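Local coordinates for DNA-entry nuclease inhibitor (Bacillus subtilis subsp. subtilis, PDB 4MQD), which inhibits the DNA-entry nuclease and takes part in making cells competent for transformation, at residues K9-S14 / L100-P105; V22-S27 / H84-G89; F61-L66 / S121-D126; T112-P117 / I129-S134. One frame throughout, in Å; residues are numbered along the deposited sequence.

Interaction 1: residues K9-S14 / L100-P105; sequences KPQELS and LSFDLP
Leu100 packs between Gln11 and Leu13 where edge strands of two facing beta sheets meet in a beta sandwich. Strand 11-14 borders the mixed sheet and strand 100-102 the antiparallel one; the axes of these short segments come within 9.6 Å, their N-to-C directions 140° apart. The gap is spanned by side chains, while the backbones bond within their own sheets: Gln11 with Ile62, Leu13 with Ala60, Leu100 with Ile92 and Phe102 with Ile90.

The side chains of Gln11 and Leu100 run alongside each other with opposed directions. Both methyls of the leucine fork turn toward Gln11 CB, with CD1 of Leu100 3.7 Å and CD2 of Leu100 3.9 Å from that carbon. Beyond CB the glutamine chain bends, chi2 of -67° swinging CD round, and its amide stays beside the leucine, OE1 of Gln11 lying 4.0 Å from CD2 of Leu100. The glutamine therefore contributes mainly its aliphatic stem, at a partly exposed margin of the interface.

Leu13, two residues further along the same strand, closes in on Leu100 from another side. Its CG lies anti to the backbone N (chi1 -166°), and CD1 of Leu13 rests 4.0 Å from CG of Leu100, the branch point of the fork. This leucine pair is buried. Phe102 extends the hydrophobic layer, its ring meeting Phe64 and, edge-to-face, Trp8. It brushes the glutamine more loosely: CZ of Phe102 is 4.5 Å from CG of Gln11, which approaches the ring obliquely.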
loop_
_atom_site.group_PDB
_atom_site.type_symbol
_atom_site.label_atom_id
_atom_site.label_comp_id
_atom_site.label_asym_id
_atom_site.label_seq_id
_atom_site.Cartn_x
_atom_site.Cartn_y
_atom_site.Cartn_z
ATOM N N LYS A 9 -7.696 -2.330 16.701
ATOM C CA LYS A 9 -8.122 -0.939 16.614
ATOM C C LYS A 9 -6.893 -0.022 16.630
ATOM O O LYS A 9 -5.952 -0.273 17.379
ATOM C CB LYS A 9 -9.024 -0.623 17.811
ATOM C CG LYS A 9 -9.609 0.777 17.844
ATOM C CD LYS A 9 -10.302 1.025 19.176
ATOM C CE LYS A 9 -10.896 2.423 19.252
ATOM N NZ LYS A 9 -11.990 2.626 18.262
ATOM N N PRO A 10 -6.883 1.032 15.793
ATOM C CA PRO A 10 -5.765 1.978 15.844
ATOM C C PRO A 10 -5.560 2.554 17.246
ATOM O O PRO A 10 -6.534 2.862 17.935
ATOM C CB PRO A 10 -6.189 3.080 14.871
ATOM C CG PRO A 10 -7.111 2.405 13.916
ATOM C CD PRO A 10 -7.829 1.352 14.707
ATOM N N GLN A 11 -4.301 2.684 17.656
ATOM C CA GLN A 11 -3.960 3.170 18.990
ATOM C C GLN A 11 -3.128 4.439 18.897
ATOM O O GLN A 11 -2.038 4.432 18.323
ATOM C CB GLN A 11 -3.177 2.104 19.760
ATOM C CG GLN A 11 -4.003 0.891 20.166
ATOM C CD GLN A 11 -5.069 1.216 21.195
ATOM O OE1 GLN A 11 -4.938 2.164 21.969
ATOM N NE2 GLN A 11 -6.135 0.427 21.207
ATOM N N GLU A 12 -3.648 5.522 19.466
ATOM C CA GLU A 12 -2.927 6.786 19.515
ATOM C C GLU A 12 -1.746 6.665 20.478
ATOM O O GLU A 12 -1.849 6.018 21.519
ATOM C CB GLU A 12 -3.863 7.921 19.943
ATOM C CG GLU A 12 -3.295 9.316 19.718
ATOM C CD GLU A 12 -4.345 10.411 19.826
ATOM O OE1 GLU A 12 -5.430 10.154 20.392
ATOM O OE2 GLU A 12 -4.081 11.535 19.344
ATOM N N LEU A 13 -0.624 7.275 20.114
ATOM C CA LEU A 13 0.600 7.184 20.902
ATOM C C LEU A 13 1.438 8.442 20.706
ATOM O O LEU A 13 1.686 8.855 19.571
ATOM C CB LEU A 13 1.406 5.952 20.477
ATOM C CG LEU A 13 2.548 5.505 21.394
ATOM C CD1 LEU A 13 2.003 4.902 22.680
ATOM C CD2 LEU A 13 3.452 4.507 20.684
ATOM N N SER A 14 1.862 9.051 21.811
ATOM C CA SER A 14 2.747 10.213 21.753
ATOM C C SER A 14 4.189 9.755 21.572
ATOM O O SER A 14 4.754 9.114 22.457
ATOM C CB SER A 14 2.621 11.058 23.022
ATOM O OG SER A 14 1.339 11.654 23.102
ATOM N N LEU A 100 1.033 0.364 25.235
ATOM C CA LEU A 100 0.099 -0.425 24.440
ATOM C C LEU A 100 0.374 -1.905 24.670
ATOM O O LEU A 100 1.504 -2.289 24.973
ATOM C CB LEU A 100 0.236 -0.091 22.954
ATOM C CG LEU A 100 0.160 1.393 22.583
ATOM C CD1 LEU A 100 0.283 1.562 21.078
ATOM C CD2 LEU A 100 -1.129 2.024 23.086
ATOM N N SER A 101 -0.665 -2.724 24.533
ATOM C CA SER A 101 -0.541 -4.171 24.687
ATOM C C SER A 101 -1.263 -4.890 23.557
ATOM O O SER A 101 -2.338 -4.468 23.132
ATOM C CB SER A 101 -1.112 -4.613 26.032
ATOM O OG SER A 101 -0.394 -4.021 27.096
ATOM N N PHE A 102 -0.659 -5.973 23.076
ATOM C CA PHE A 102 -1.221 -6.760 21.984
ATOM C C PHE A 102 -1.048 -8.245 22.279
ATOM O O PHE A 102 0.064 -8.705 22.545
ATOM C CB PHE A 102 -0.536 -6.398 20.664
ATOM C CG PHE A 102 -0.625 -4.936 20.320
ATOM C CD1 PHE A 102 0.353 -4.046 20.745
ATOM C CD2 PHE A 102 -1.693 -4.449 19.581
ATOM C CE1 PHE A 102 0.268 -2.699 20.434
ATOM C CE2 PHE A 102 -1.782 -3.104 19.266
ATOM C CZ PHE A 102 -0.800 -2.227 19.692
ATOM N N ASP A 103 -2.156 -8.980 22.243
ATOM C CA ASP A 103 -2.157 -10.412 22.525
ATOM C C ASP A 103 -1.593 -11.193 21.334
ATOM O O ASP A 103 -2.338 -11.689 20.488
ATOM C CB ASP A 103 -3.579 -10.881 22.862
ATOM C CG ASP A 103 -3.631 -12.326 23.325
ATOM O OD1 ASP A 103 -2.710 -12.758 24.052
ATOM O OD2 ASP A 103 -4.600 -13.029 22.969
ATOM N N LEU A 104 -0.268 -11.279 21.278
ATOM C CA LEU A 104 0.430 -12.012 20.225
ATOM C C LEU A 104 0.961 -13.325 20.806
ATOM O O LEU A 104 1.634 -13.310 21.837
ATOM C CB LEU A 104 1.582 -11.165 19.683
ATOM C CG LEU A 104 2.239 -11.613 18.376
ATOM C CD1 LEU A 104 1.255 -11.565 17.216
ATOM C CD2 LEU A 104 3.452 -10.743 18.077
ATOM N N PRO A 105 0.658 -14.467 20.158
ATOM C CA PRO A 105 1.131 -15.757 20.678
ATOM C C PRO A 105 2.652 -15.920 20.665
ATOM O O PRO A 105 3.358 -15.158 20.000
ATOM C CB PRO A 105 0.496 -16.785 19.730
ATOM C CG PRO A 105 -0.610 -16.072 19.040
ATOM C CD PRO A 105 -0.214 -14.633 18.980
#

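Interaction 2: residues V22-S27 / H84-G89; sequences VFQKDS and HVTENG
Gln24 lays its side chain across Thr86 and presents its amide to the backbone on both sides of Val85. CG of Gln24 lies anti to the carbonyl carbon (chi1 -54°), 3.6 Å from Thr86 OG1, and a bend at chi2 turns CD toward the other segment. OE1 of Gln24 accepts Thr86 N at 2.9 Å in a fairly straight bond (162°), the donor standing well above the amide carbonyl plane. NE2 of Gln24 gives a weak bond to His84 O, 2.8 Å away but bent, and has another acceptor in Gly48 O. The buried amide thus pairs with the strand much as a peptide group would.

A water fills in beside it, accepting from Lys25 N at 3.0 Å and from Glu87 N at 3.2 Å, and lying within bonding distance of the glutamine oxygen. The bent chain of Lys25 reaches Asn88, its NZ donating to Asn88 O at 2.9 Å, while its own N makes a weak bond to Gly89 O.

Segment 86-89 is the short link by which strand 77-85 of one sheet passes to strand 90-93 of the other, an intersheet connection of a beta sandwich, here tied to the end of strand 19-24.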
loop_
_atom_site.group_PDB
_atom_site.type_symbol
_atom_site.label_atom_id
_atom_site.label_comp_id
_atom_site.label_asym_id
_atom_site.label_seq_id
_atom_site.Cartn_x
_atom_site.Cartn_y
_atom_site.Cartn_z
ATOM N N VAL A 22 8.904 -2.116 20.382
ATOM C CA VAL A 22 8.124 -3.337 20.535
ATOM C C VAL A 22 8.928 -4.286 21.413
ATOM O O VAL A 22 10.082 -4.584 21.100
ATOM C CB VAL A 22 7.860 -4.007 19.170
ATOM C CG1 VAL A 22 6.995 -5.252 19.336
ATOM C CG2 VAL A 22 7.219 -3.013 18.205
ATOM N N PHE A 23 8.331 -4.756 22.507
ATOM C CA PHE A 23 9.053 -5.599 23.465
ATOM C C PHE A 23 8.176 -6.644 24.151
ATOM O O PHE A 23 6.948 -6.623 24.039
ATOM C CB PHE A 23 9.775 -4.729 24.504
ATOM C CG PHE A 23 8.875 -3.792 25.261
ATOM C CD1 PHE A 23 8.443 -2.604 24.684
ATOM C CD2 PHE A 23 8.488 -4.077 26.563
ATOM C CE1 PHE A 23 7.627 -1.730 25.384
ATOM C CE2 PHE A 23 7.673 -3.208 27.268
ATOM C CZ PHE A 23 7.243 -2.031 26.678
ATOM N N GLN A 24 8.831 -7.560 24.859
ATOM C CA GLN A 24 8.160 -8.695 25.488
ATOM C C GLN A 24 7.267 -8.240 26.639
ATOM O O GLN A 24 7.510 -7.196 27.246
ATOM C CB GLN A 24 9.184 -9.716 26.001
ATOM C CG GLN A 24 10.194 -10.204 24.966
ATOM C CD GLN A 24 9.550 -10.764 23.708
ATOM O OE1 GLN A 24 8.576 -11.514 23.776
ATOM N NE2 GLN A 24 10.103 -10.412 22.552
ATOM N N LYS A 25 6.242 -9.038 26.930
ATOM C CA LYS A 25 5.248 -8.720 27.963
ATOM C C LYS A 25 5.878 -8.323 29.301
ATOM O O LYS A 25 5.441 -7.359 29.933
ATOM C CB LYS A 25 4.308 -9.914 28.187
ATOM C CG LYS A 25 3.082 -9.596 29.037
ATOM C CD LYS A 25 2.651 -10.772 29.905
ATOM C CE LYS A 25 1.958 -11.862 29.102
ATOM N NZ LYS A 25 0.601 -11.461 28.638
ATOM N N ASP A 26 6.895 -9.070 29.726
ATOM C CA ASP A 26 7.519 -8.863 31.032
ATOM C C ASP A 26 9.002 -8.527 30.895
ATOM O O ASP A 26 9.867 -9.262 31.371
ATOM C CB ASP A 26 7.321 -10.105 31.906
ATOM C CG ASP A 26 5.852 -10.446 32.110
ATOM O OD1 ASP A 26 5.050 -9.520 32.353
ATOM O OD2 ASP A 26 5.500 -11.643 32.026
ATOM N N SER A 27 9.281 -7.404 30.237
ATOM C CA SER A 27 10.647 -6.908 30.082
ATOM C C SER A 27 10.662 -5.383 30.042
ATOM O O SER A 27 9.669 -4.754 29.671
ATOM C CB SER A 27 11.290 -7.479 28.814
ATOM O OG SER A 27 10.662 -6.983 27.644
ATOM N N HIS A 84 11.111 -12.688 17.912
ATOM C CA HIS A 84 10.658 -13.842 18.673
ATOM C C HIS A 84 9.852 -13.377 19.875
ATOM O O HIS A 84 10.284 -12.494 20.617
ATOM C CB HIS A 84 11.851 -14.680 19.137
ATOM C CG HIS A 84 11.470 -15.853 19.984
ATOM N ND1 HIS A 84 10.958 -17.018 19.455
ATOM C CD2 HIS A 84 11.524 -16.040 21.324
ATOM C CE1 HIS A 84 10.713 -17.873 20.433
ATOM N NE2 HIS A 84 11.049 -17.304 21.576
ATOM N N VAL A 85 8.679 -13.973 20.055
ATOM C CA VAL A 85 7.824 -13.682 21.198
ATOM C C VAL A 85 8.037 -14.774 22.243
ATOM O O VAL A 85 7.698 -15.935 22.012
ATOM C CB VAL A 85 6.341 -13.618 20.781
ATOM C CG1 VAL A 85 5.448 -13.353 21.986
ATOM C CG2 VAL A 85 6.137 -12.546 19.718
ATOM N N THR A 86 8.610 -14.397 23.383
ATOM C CA THR A 86 8.960 -15.355 24.432
ATOM C C THR A 86 7.730 -15.869 25.177
ATOM O O THR A 86 7.618 -17.066 25.442
ATOM C CB THR A 86 9.938 -14.741 25.453
ATOM O OG1 THR A 86 9.364 -13.556 26.018
ATOM C CG2 THR A 86 11.260 -14.393 24.786
ATOM N N GLU A 87 6.821 -14.958 25.518
ATOM C CA GLU A 87 5.588 -15.304 26.228
ATOM C C GLU A 87 4.391 -14.655 25.535
ATOM O O GLU A 87 4.527 -13.605 24.908
ATOM C CB GLU A 87 5.677 -14.848 27.689
ATOM C CG GLU A 87 4.855 -15.679 28.666
ATOM C CD GLU A 87 5.540 -16.973 29.079
ATOM O OE1 GLU A 87 6.189 -17.619 28.227
ATOM O OE2 GLU A 87 5.422 -17.353 30.263
ATOM N N ASN A 88 3.224 -15.283 25.652
ATOM C CA ASN A 88 2.021 -14.829 24.950
ATOM C C ASN A 88 1.659 -13.377 25.283
ATOM O O ASN A 88 1.026 -13.106 26.305
ATOM C CB ASN A 88 0.842 -15.762 25.260
ATOM C CG ASN A 88 -0.316 -15.592 24.291
ATOM O OD1 ASN A 88 -0.430 -14.578 23.601
ATOM N ND2 ASN A 88 -1.186 -16.595 24.236
ATOM N N GLY A 89 2.076 -12.455 24.414
ATOM C CA GLY A 89 1.798 -11.026 24.583
ATOM C C GLY A 89 3.016 -10.143 24.358
ATOM O O GLY A 89 4.145 -10.542 24.650
HETATM O O HOH W 1 6.554 -11.812 25.803
#

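Interaction 3: residues F61-L66 / S121-D126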
loop_
_atom_site.group_PDB
_atom_site.type_symbol
_atom_site.label_atom_id
_atom_site.label_comp_id
_atom_site.label_asym_id
_atom_site.label_seq_id
_atom_site.Cartn_x
_atom_site.Cartn_y
_atom_site.Cartn_z
ATOM N N PHE A 61 -0.466 7.215 15.273
ATOM C CA PHE A 61 -1.321 6.041 15.404
ATOM C C PHE A 61 -0.526 4.778 15.096
ATOM O O PHE A 61 0.212 4.728 14.111
ATOM C CB PHE A 61 -2.532 6.142 14.471
ATOM C CG PHE A 61 -3.579 7.108 14.945
ATOM C CD1 PHE A 61 -4.509 6.727 15.904
ATOM C CD2 PHE A 61 -3.632 8.399 14.439
ATOM C CE1 PHE A 61 -5.476 7.614 16.348
ATOM C CE2 PHE A 61 -4.598 9.292 14.878
ATOM C CZ PHE A 61 -5.521 8.898 15.833
ATOM N N ILE A 62 -0.675 3.771 15.953
ATOM C CA ILE A 62 -0.070 2.461 15.748
ATOM C C ILE A 62 -1.150 1.496 15.270
ATOM O O ILE A 62 -2.134 1.275 15.975
ATOM C CB ILE A 62 0.542 1.908 17.056
ATOM C CG1 ILE A 62 1.559 2.898 17.648
ATOM C CG2 ILE A 62 1.171 0.539 16.821
ATOM C CD1 ILE A 62 2.771 3.168 16.778
ATOM N N LEU A 63 -0.969 0.940 14.074
ATOM C CA LEU A 63 -1.862 -0.093 13.539
ATOM C C LEU A 63 -1.157 -1.438 13.582
ATOM O O LEU A 63 -0.309 -1.727 12.734
ATOM C CB LEU A 63 -2.273 0.223 12.096
ATOM C CG LEU A 63 -3.533 1.068 11.918
ATOM C CD1 LEU A 63 -3.402 2.392 12.656
ATOM C CD2 LEU A 63 -3.813 1.291 10.438
ATOM N N PHE A 64 -1.498 -2.257 14.571
ATOM C CA PHE A 64 -0.892 -3.576 14.698
ATOM C C PHE A 64 -1.740 -4.615 13.978
ATOM O O PHE A 64 -2.969 -4.591 14.069
ATOM C CB PHE A 64 -0.711 -3.963 16.163
ATOM C CG PHE A 64 0.254 -5.095 16.361
ATOM C CD1 PHE A 64 1.621 -4.865 16.337
ATOM C CD2 PHE A 64 -0.202 -6.393 16.545
ATOM C CE1 PHE A 64 2.516 -5.906 16.504
ATOM C CE2 PHE A 64 0.688 -7.439 16.715
ATOM C CZ PHE A 64 2.049 -7.196 16.694
ATOM N N ARG A 65 -1.075 -5.520 13.262
ATOM C CA ARG A 65 -1.745 -6.582 12.512
ATOM C C ARG A 65 -1.017 -7.910 12.661
ATOM O O ARG A 65 0.201 -7.941 12.845
ATOM C CB ARG A 65 -1.805 -6.228 11.029
ATOM C CG ARG A 65 -2.606 -4.981 10.706
ATOM C CD ARG A 65 -2.514 -4.657 9.229
ATOM N NE ARG A 65 -3.202 -3.414 8.906
ATOM C CZ ARG A 65 -3.239 -2.860 7.697
ATOM N NH1 ARG A 65 -2.622 -3.433 6.667
ATOM N NH2 ARG A 65 -3.898 -1.721 7.517
ATOM N N LEU A 66 -1.777 -8.999 12.568
ATOM C CA LEU A 66 -1.232 -10.353 12.573
ATOM C C LEU A 66 -1.617 -11.056 11.268
ATOM O O LEU A 66 -2.803 -11.242 10.985
ATOM C CB LEU A 66 -1.770 -11.136 13.773
ATOM C CG LEU A 66 -1.381 -12.613 13.910
ATOM C CD1 LEU A 66 0.128 -12.801 13.947
ATOM C CD2 LEU A 66 -2.025 -13.206 15.153
ATOM N N SER A 121 -1.676 9.326 5.236
ATOM C CA SER A 121 -2.563 8.508 6.063
ATOM C C SER A 121 -3.996 9.019 6.027
ATOM O O SER A 121 -4.230 10.229 6.065
ATOM C CB SER A 121 -2.076 8.484 7.513
ATOM O OG SER A 121 -2.915 7.668 8.313
ATOM N N ASP A 122 -4.950 8.091 5.981
ATOM C CA ASP A 122 -6.370 8.443 6.062
ATOM C C ASP A 122 -6.805 8.746 7.503
ATOM O O ASP A 122 -7.946 9.148 7.739
ATOM C CB ASP A 122 -7.247 7.349 5.434
ATOM C CG ASP A 122 -7.202 6.025 6.192
ATOM O OD1 ASP A 122 -6.412 5.883 7.149
ATOM O OD2 ASP A 122 -7.969 5.115 5.815
ATOM N N LEU A 123 -5.896 8.536 8.456
ATOM C CA LEU A 123 -6.083 8.984 9.834
ATOM C C LEU A 123 -5.556 10.411 10.023
ATOM O O LEU A 123 -5.762 11.016 11.077
ATOM C CB LEU A 123 -5.371 8.037 10.799
ATOM C CG LEU A 123 -5.741 6.556 10.682
ATOM C CD1 LEU A 123 -4.840 5.720 11.571
ATOM C CD2 LEU A 123 -7.203 6.326 11.031
ATOM N N HIS A 124 -4.864 10.929 9.005
ATOM C CA HIS A 124 -4.401 12.321 8.972
ATOM C C HIS A 124 -3.458 12.651 10.129
ATOM O O HIS A 124 -3.456 13.763 10.656
ATOM C CB HIS A 124 -5.598 13.273 8.927
ATOM C CG HIS A 124 -6.630 12.874 7.919
ATOM N ND1 HIS A 124 -6.424 12.984 6.562
ATOM C CD2 HIS A 124 -7.863 12.336 8.071
ATOM C CE1 HIS A 124 -7.491 12.544 5.919
ATOM N NE2 HIS A 124 -8.379 12.146 6.812
ATOM N N ALA A 125 -2.661 11.656 10.502
ATOM C CA ALA A 125 -1.608 11.794 11.494
ATOM C C ALA A 125 -0.584 10.718 11.170
ATOM O O ALA A 125 -0.921 9.712 10.541
ATOM C CB ALA A 125 -2.159 11.606 12.897
ATOM N N ASP A 126 0.661 10.927 11.581
ATOM C CA ASP A 126 1.710 9.951 11.313
ATOM C C ASP A 126 1.250 8.580 11.784
ATOM O O ASP A 126 0.852 8.411 12.934
ATOM C CB ASP A 126 3.018 10.348 11.996
ATOM C CG ASP A 126 3.687 11.538 11.331
ATOM O OD1 ASP A 126 3.196 12.009 10.282
ATOM O OD2 ASP A 126 4.714 12.005 11.859
#
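Leu123 is the knob of this contact, its CD1 methyl set into the hollow between Phe61 and Leu63, which lie two residues apart on one face of strand 59-66. CD1 of Leu123 sits 3.7 Å from CB of Phe61 and 3.8 Å from CD1 of Leu63, so the methyl touches both walls. It reaches the phenylalanine at the root of the side chain, approaching the ring obliquely. A second, smaller bump is Ala125: its CB abuts the ring edge near the ring plane, 3.9 Å from both CD2 and CE2 of Phe61.

The loop that carries these bumps is folded by local bonds. Residues 121-124 form a type I beta turn, and Ser121 OG accepts Leu123 N at 3.1 Å in an ST turn. Beyond the bumps the backbones join, Phe61 N donating to Asp126 O at 2.9 Å, nearly along the C=O axis. The Asp126 carboxylate turns elsewhere, to Ala118 N and in a salt bridge to Arg56, while Asp122 packs on Thr35 of the second subunit.

The segments share one backbone hydrogen bond and otherwise only apolar touches, which suggests that shape complementarity contributes much to the contact, while the Asp126 carboxylate is bonded outside it.

Interaction 4: residues T112-P117 / I129-S134; sequences TCWTVP and IIDAVS
Trp114 and Ile129 face each other as a hydrogen-bonded pair in the antiparallel beta hairpin of strands 107-116 and 127-134. The axes of the short segments approach to 4.8 Å, their N-to-C directions 165° apart, and the backbone is closely bonded: Trp114 N donates to Ile129 O at 2.8 Å and Ile129 N to Trp114 O at 3.0 Å, with a like two-way pair between Thr112 and Asp131.

Side-chain packing is tight on the face that carries the indole. Trp114 CG lies anti to the carbonyl carbon (chi1 -70°), and the edge of its six-membered ring meets the neighbouring strand. CE3 of Trp114 lies 3.8 Å from CG2 of Ile129, and CZ3 of Trp114 is 3.6 Å from CB of Asp131, which abuts the ring edge in its plane. Asp131 points the same way as the indole, its carboxylate turned only 21° from the ring, and OD1 accepts Ser68 N. Thr112 CG2 rests 3.4 Å above the indole plane, toward the rim. Val116 CG2 adds a touch on CD1 of Ile129 at 4.0 Å.

Contacts across the strands are looser on the other face, where SG of Cys113 stays 4.3 Å from CG1 of Ile130, although both residues are buried. The ends are more open, with Pro117 and Val133 partly exposed and Ser134 exposed; Trp114 too is partly exposed.

Further strands flank the hairpin: 77-85 bonds to Cys113 and Thr115, whereas 59-66 runs parallel to 127-134 and bonds to Ile130, placing this pair inside the mixed sheet.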
loop_
_atom_site.group_PDB
_atom_site.type_symbol
_atom_site.label_atom_id
_atom_site.label_comp_id
_atom_site.label_asym_id
_atom_site.label_seq_id
_atom_site.Cartn_x
_atom_site.Cartn_y
_atom_site.Cartn_z
ATOM N N THR A 112 7.157 -6.460 10.259
ATOM C CA THR A 112 7.336 -5.381 9.295
ATOM C C THR A 112 6.687 -4.098 9.805
ATOM O O THR A 112 5.574 -4.128 10.326
ATOM C CB THR A 112 6.738 -5.750 7.925
ATOM O OG1 THR A 112 7.386 -6.925 7.423
ATOM C CG2 THR A 112 6.919 -4.613 6.922
ATOM N N CYS A 113 7.394 -2.978 9.654
ATOM C CA CYS A 113 6.882 -1.668 10.046
ATOM C C CYS A 113 6.888 -0.710 8.856
ATOM O O CYS A 113 7.948 -0.410 8.299
ATOM C CB CYS A 113 7.720 -1.078 11.183
ATOM S SG CYS A 113 7.159 0.547 11.758
ATOM N N TRP A 114 5.704 -0.243 8.468
ATOM C CA TRP A 114 5.574 0.763 7.419
ATOM C C TRP A 114 5.376 2.131 8.052
ATOM O O TRP A 114 4.513 2.294 8.920
ATOM C CB TRP A 114 4.374 0.471 6.515
ATOM C CG TRP A 114 4.513 -0.716 5.618
ATOM C CD1 TRP A 114 5.002 -0.730 4.343
ATOM C CD2 TRP A 114 4.116 -2.058 5.910
ATOM N NE1 TRP A 114 4.948 -2.004 3.828
ATOM C CE2 TRP A 114 4.406 -2.838 4.769
ATOM C CE3 TRP A 114 3.548 -2.677 7.027
ATOM C CZ2 TRP A 114 4.149 -4.209 4.715
ATOM C CZ3 TRP A 114 3.291 -4.039 6.973
ATOM C CH2 TRP A 114 3.593 -4.790 5.826
ATOM N N THR A 115 6.164 3.109 7.612
ATOM C CA THR A 115 5.991 4.497 8.034
ATOM C C THR A 115 5.071 5.217 7.051
ATOM O O THR A 115 5.420 5.387 5.882
ATOM C CB THR A 115 7.339 5.238 8.108
ATOM O OG1 THR A 115 8.187 4.593 9.066
ATOM C CG2 THR A 115 7.140 6.695 8.515
ATOM N N VAL A 116 3.900 5.627 7.535
ATOM C CA VAL A 116 2.908 6.338 6.727
ATOM C C VAL A 116 2.688 7.734 7.316
ATOM O O VAL A 116 1.915 7.892 8.265
ATOM C CB VAL A 116 1.565 5.575 6.688
ATOM C CG1 VAL A 116 0.594 6.242 5.720
ATOM C CG2 VAL A 116 1.792 4.117 6.310
ATOM N N PRO A 117 3.369 8.756 6.763
ATOM C CA PRO A 117 3.212 10.118 7.290
ATOM C C PRO A 117 1.779 10.638 7.185
ATOM O O PRO A 117 1.013 10.167 6.343
ATOM C CB PRO A 117 4.151 10.959 6.414
ATOM C CG PRO A 117 5.055 9.991 5.739
ATOM C CD PRO A 117 4.306 8.703 5.629
ATOM N N ILE A 129 2.236 1.217 10.628
ATOM C CA ILE A 129 1.576 -0.071 10.452
ATOM C C ILE A 129 2.576 -1.170 10.774
ATOM O O ILE A 129 3.665 -1.210 10.200
ATOM C CB ILE A 129 1.039 -0.256 9.016
ATOM C CG1 ILE A 129 0.065 0.876 8.661
ATOM C CG2 ILE A 129 0.359 -1.615 8.870
ATOM C CD1 ILE A 129 -0.400 0.869 7.220
ATOM N N ILE A 130 2.198 -2.052 11.696
ATOM C CA ILE A 130 3.077 -3.116 12.166
ATOM C C ILE A 130 2.418 -4.476 11.927
ATOM O O ILE A 130 1.432 -4.814 12.585
ATOM C CB ILE A 130 3.412 -2.937 13.661
ATOM C CG1 ILE A 130 4.030 -1.553 13.902
ATOM C CG2 ILE A 130 4.366 -4.029 14.129
ATOM C CD1 ILE A 130 4.138 -1.168 15.361
ATOM N N ASP A 131 2.966 -5.244 10.986
ATOM C CA ASP A 131 2.429 -6.560 10.639
ATOM C C ASP A 131 3.370 -7.662 11.118
ATOM O O ASP A 131 4.514 -7.762 10.662
ATOM C CB ASP A 131 2.213 -6.664 9.123
ATOM C CG ASP A 131 1.531 -7.971 8.700
ATOM O OD1 ASP A 131 0.791 -8.578 9.507
ATOM O OD2 ASP A 131 1.730 -8.384 7.535
ATOM N N ALA A 132 2.879 -8.478 12.048
ATOM C CA ALA A 132 3.590 -9.665 12.497
ATOM C C ALA A 132 3.160 -10.845 11.631
ATOM O O ALA A 132 2.009 -11.275 11.696
ATOM C CB ALA A 132 3.294 -9.942 13.964
ATOM N N VAL A 133 4.081 -11.352 10.814
ATOM C CA VAL A 133 3.818 -12.515 9.968
ATOM C C VAL A 133 4.443 -13.752 10.606
ATOM O O VAL A 133 5.642 -13.773 10.872
ATOM C CB VAL A 133 4.389 -12.321 8.550
ATOM C CG1 VAL A 133 4.070 -13.529 7.674
ATOM C CG2 VAL A 133 3.840 -11.042 7.930
ATOM N N SER A 134 3.627 -14.780 10.839
ATOM C CA SER A 134 4.070 -15.991 11.535
ATOM C C SER A 134 5.120 -16.768 10.748
ATOM O O SER A 134 4.991 -16.944 9.537
ATOM C CB SER A 134 2.880 -16.908 11.820
ATOM O OG SER A 134 1.925 -16.265 12.641
#

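How the interactions relate
Interactions 1 and 4 are buried, interaction 2 is partly so, and interaction 3 lies at the surface. Interaction 4 is pairing within the mixed sheet, built on backbone bonds; interaction 1 joins that sheet to the antiparallel one through side-chain packing, mostly of leucines and the aliphatic part of Gln11. Interaction 2 also links the two sheets, but at a strand end, where side-chain amide, ammonium and water bonds replace hydrophobic packing. Strand 59-66 unites three of them: it neighbours strand 6-14 of interaction 1, carries the hollow of interaction 3 and pairs with strand 127-134 of interaction 4. Interactions 2 and 3 lie on opposite sides of the chain's centre, their centres about 22 Å apart.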